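Nodulation fucosyltransferase NodZ (PDB 2HHC) is a bacterial nodulation fucosyltransferase, a glycosyltransferase of the GT-B clan built from two domains with Rossmann-like, mostly parallel sheets. Local coordinates at residues 219-223 against 270-274. Coordinates in Å, arbitrary orientation, origin at the centre of the assembly. Residues are numbered along the deposited sequence.
Sequences VFLCT and DMYLL
Residues 219-223 form an extended strand (phi -101 to -144°, psi 103 to 151°), and 270-274 lie on helix 258-274, where L274 N donates to D270 O (2.9 Å). Their axes come within 9.7 Å, and the N-to-C directions make 149°, roughly antiparallel, so that F220 lies opposite L274 (CA-CA 7.9 Å) and C222 opposite D270 (CA-CA 6.4 Å). V219, a beta-branched residue suited to a strand, is out of reach of the helix. F220, with chi1 t, spans the gap: its CE2 lies 3.7 Å from L273 CB, its CD2 4.0 Å from L274 CD2 and its CZ 3.7 Å from D270 OD1, while L274 N sits at the ring edge. A flat, wide ring suits this place because one side chain can cover a whole turn; F166 and F240 also meet it. Branched leucines fill the apolar space around the ring. L221 has its CA-to-CB bond directed away from the helix, and its side chain touches L229 and V232 of helix 226-235. The strand thus belongs to a largely parallel sheet with helices on both faces, the Rossmann-like architecture of a GT-B domain. The L221 carbonyl, however, reaches D270 through water 1, which lies 2.9 Å from both L221 O and D270 OD1. C222, again facing the helix, is small enough for the closest backbone approach: with chi1 m, its SG rests 3.4 Å from D270 CG and 3.9 Å from L274 CG. D270 (chi1 -82°), partly exposed, has its CA-to-CB bond sideways and its carboxylate beside C222 and F220, where its charge can meet water. T223 turns away, its OG1 hydrogen-bonded to V176 O and S225 N where the chain leads on to helix 226-235.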
loop_
_atom_site.group_PDB
_atom_site.type_symbol
_atom_site.label_atom_id
_atom_site.label_comp_id
_atom_site.label_asym_id
_atom_site.label_seq_id
_atom_site.Cartn_x
_atom_site.Cartn_y
_atom_site.Cartn_z
ATOM N N VAL A 219 -2.553 -22.891 -0.760
ATOM C CA VAL A 219 -2.516 -21.818 0.231
ATOM C C VAL A 219 -1.204 -21.024 0.011
ATOM O O VAL A 219 -0.114 -21.599 0.148
ATOM C CB VAL A 219 -2.605 -22.355 1.665
ATOM C CG1 VAL A 219 -2.455 -21.252 2.624
ATOM C CG2 VAL A 219 -3.906 -23.077 1.903
ATOM N N PHE A 220 -1.354 -19.727 -0.290
ATOM C CA PHE A 220 -0.238 -18.810 -0.504
ATOM C C PHE A 220 -0.044 -17.989 0.764
ATOM O O PHE A 220 -0.896 -17.178 1.128
ATOM C CB PHE A 220 -0.548 -17.933 -1.704
ATOM C CG PHE A 220 0.444 -16.828 -1.955
ATOM C CD1 PHE A 220 1.794 -17.091 -2.035
ATOM C CD2 PHE A 220 0.014 -15.512 -2.192
ATOM C CE1 PHE A 220 2.690 -16.062 -2.285
ATOM C CE2 PHE A 220 0.959 -14.488 -2.422
ATOM C CZ PHE A 220 2.259 -14.764 -2.514
ATOM N N LEU A 221 1.088 -18.185 1.408
ATOM C CA LEU A 221 1.341 -17.538 2.660
ATOM C C LEU A 221 2.326 -16.389 2.501
ATOM O O LEU A 221 3.426 -16.572 1.985
ATOM C CB LEU A 221 1.901 -18.560 3.679
ATOM C CG LEU A 221 2.133 -18.032 5.105
ATOM C CD1 LEU A 221 0.902 -17.399 5.789
ATOM C CD2 LEU A 221 2.672 -19.138 5.963
ATOM N N CYS A 222 1.972 -15.231 3.045
ATOM C CA CYS A 222 2.783 -14.016 3.038
ATOM C C CYS A 222 2.979 -13.639 4.488
ATOM O O CYS A 222 2.070 -13.081 5.123
ATOM C CB CYS A 222 2.060 -12.911 2.269
ATOM S SG CYS A 222 1.900 -13.289 0.547
ATOM N N THR A 223 4.144 -13.905 5.027
ATOM C CA THR A 223 4.448 -13.537 6.413
ATOM C C THR A 223 5.902 -13.118 6.536
ATOM O O THR A 223 6.742 -13.568 5.787
ATOM C CB THR A 223 4.129 -14.701 7.362
ATOM O OG1 THR A 223 4.317 -14.298 8.727
ATOM C CG2 THR A 223 5.064 -15.883 7.071
ATOM N N ASP A 270 4.457 -10.007 -3.194
ATOM C CA ASP A 270 3.408 -10.590 -2.340
ATOM C C ASP A 270 2.089 -9.811 -2.446
ATOM O O ASP A 270 1.001 -10.381 -2.575
ATOM C CB ASP A 270 3.841 -10.547 -0.881
ATOM C CG ASP A 270 4.784 -11.697 -0.475
ATOM O OD1 ASP A 270 5.000 -12.612 -1.296
ATOM O OD2 ASP A 270 5.302 -11.630 0.694
ATOM N N MET A 271 2.151 -8.478 -2.430
ATOM C CA MET A 271 0.931 -7.630 -2.454
ATOM C C MET A 271 0.133 -7.875 -3.738
ATOM O O MET A 271 -1.083 -7.981 -3.714
ATOM C CB MET A 271 1.316 -6.154 -2.312
ATOM C CG MET A 271 1.815 -5.776 -0.985
ATOM S SD MET A 271 2.412 -4.116 -1.039
ATOM C CE MET A 271 0.955 -3.296 -1.373
ATOM N N TYR A 272 0.850 -7.918 -4.869
ATOM C CA TYR A 272 0.208 -8.112 -6.149
ATOM C C TYR A 272 -0.281 -9.549 -6.353
ATOM O O TYR A 272 -1.364 -9.762 -6.894
ATOM C CB TYR A 272 1.169 -7.627 -7.245
ATOM C CG TYR A 272 1.137 -6.135 -7.487
ATOM C CD1 TYR A 272 1.674 -5.219 -6.607
ATOM C CD2 TYR A 272 0.594 -5.605 -8.670
ATOM C CE1 TYR A 272 1.638 -3.890 -6.824
ATOM C CE2 TYR A 272 0.586 -4.277 -8.889
ATOM C CZ TYR A 272 1.101 -3.390 -8.002
ATOM O OH TYR A 272 1.095 -2.018 -8.225
ATOM N N LEU A 273 0.465 -10.554 -5.895
ATOM C CA LEU A 273 0.000 -11.920 -6.007
ATOM C C LEU A 273 -1.205 -12.181 -5.094
ATOM O O LEU A 273 -2.098 -12.905 -5.455
ATOM C CB LEU A 273 1.119 -12.883 -5.736
ATOM C CG LEU A 273 2.138 -13.108 -6.869
ATOM C CD1 LEU A 273 3.241 -13.927 -6.362
ATOM C CD2 LEU A 273 1.455 -13.743 -8.098
ATOM N N LEU A 274 -1.249 -11.588 -3.920
ATOM C CA LEU A 274 -2.427 -11.705 -3.074
ATOM C C LEU A 274 -3.682 -11.251 -3.817
ATOM O O LEU A 274 -4.784 -11.842 -3.637
ATOM C CB LEU A 274 -2.256 -10.943 -1.762
ATOM C CG LEU A 274 -1.346 -11.575 -0.730
ATOM C CD1 LEU A 274 -0.942 -10.620 0.350
ATOM C CD2 LEU A 274 -2.021 -12.809 -0.064
HETATM O O HOH W 1 5.153 -15.147 0.069
#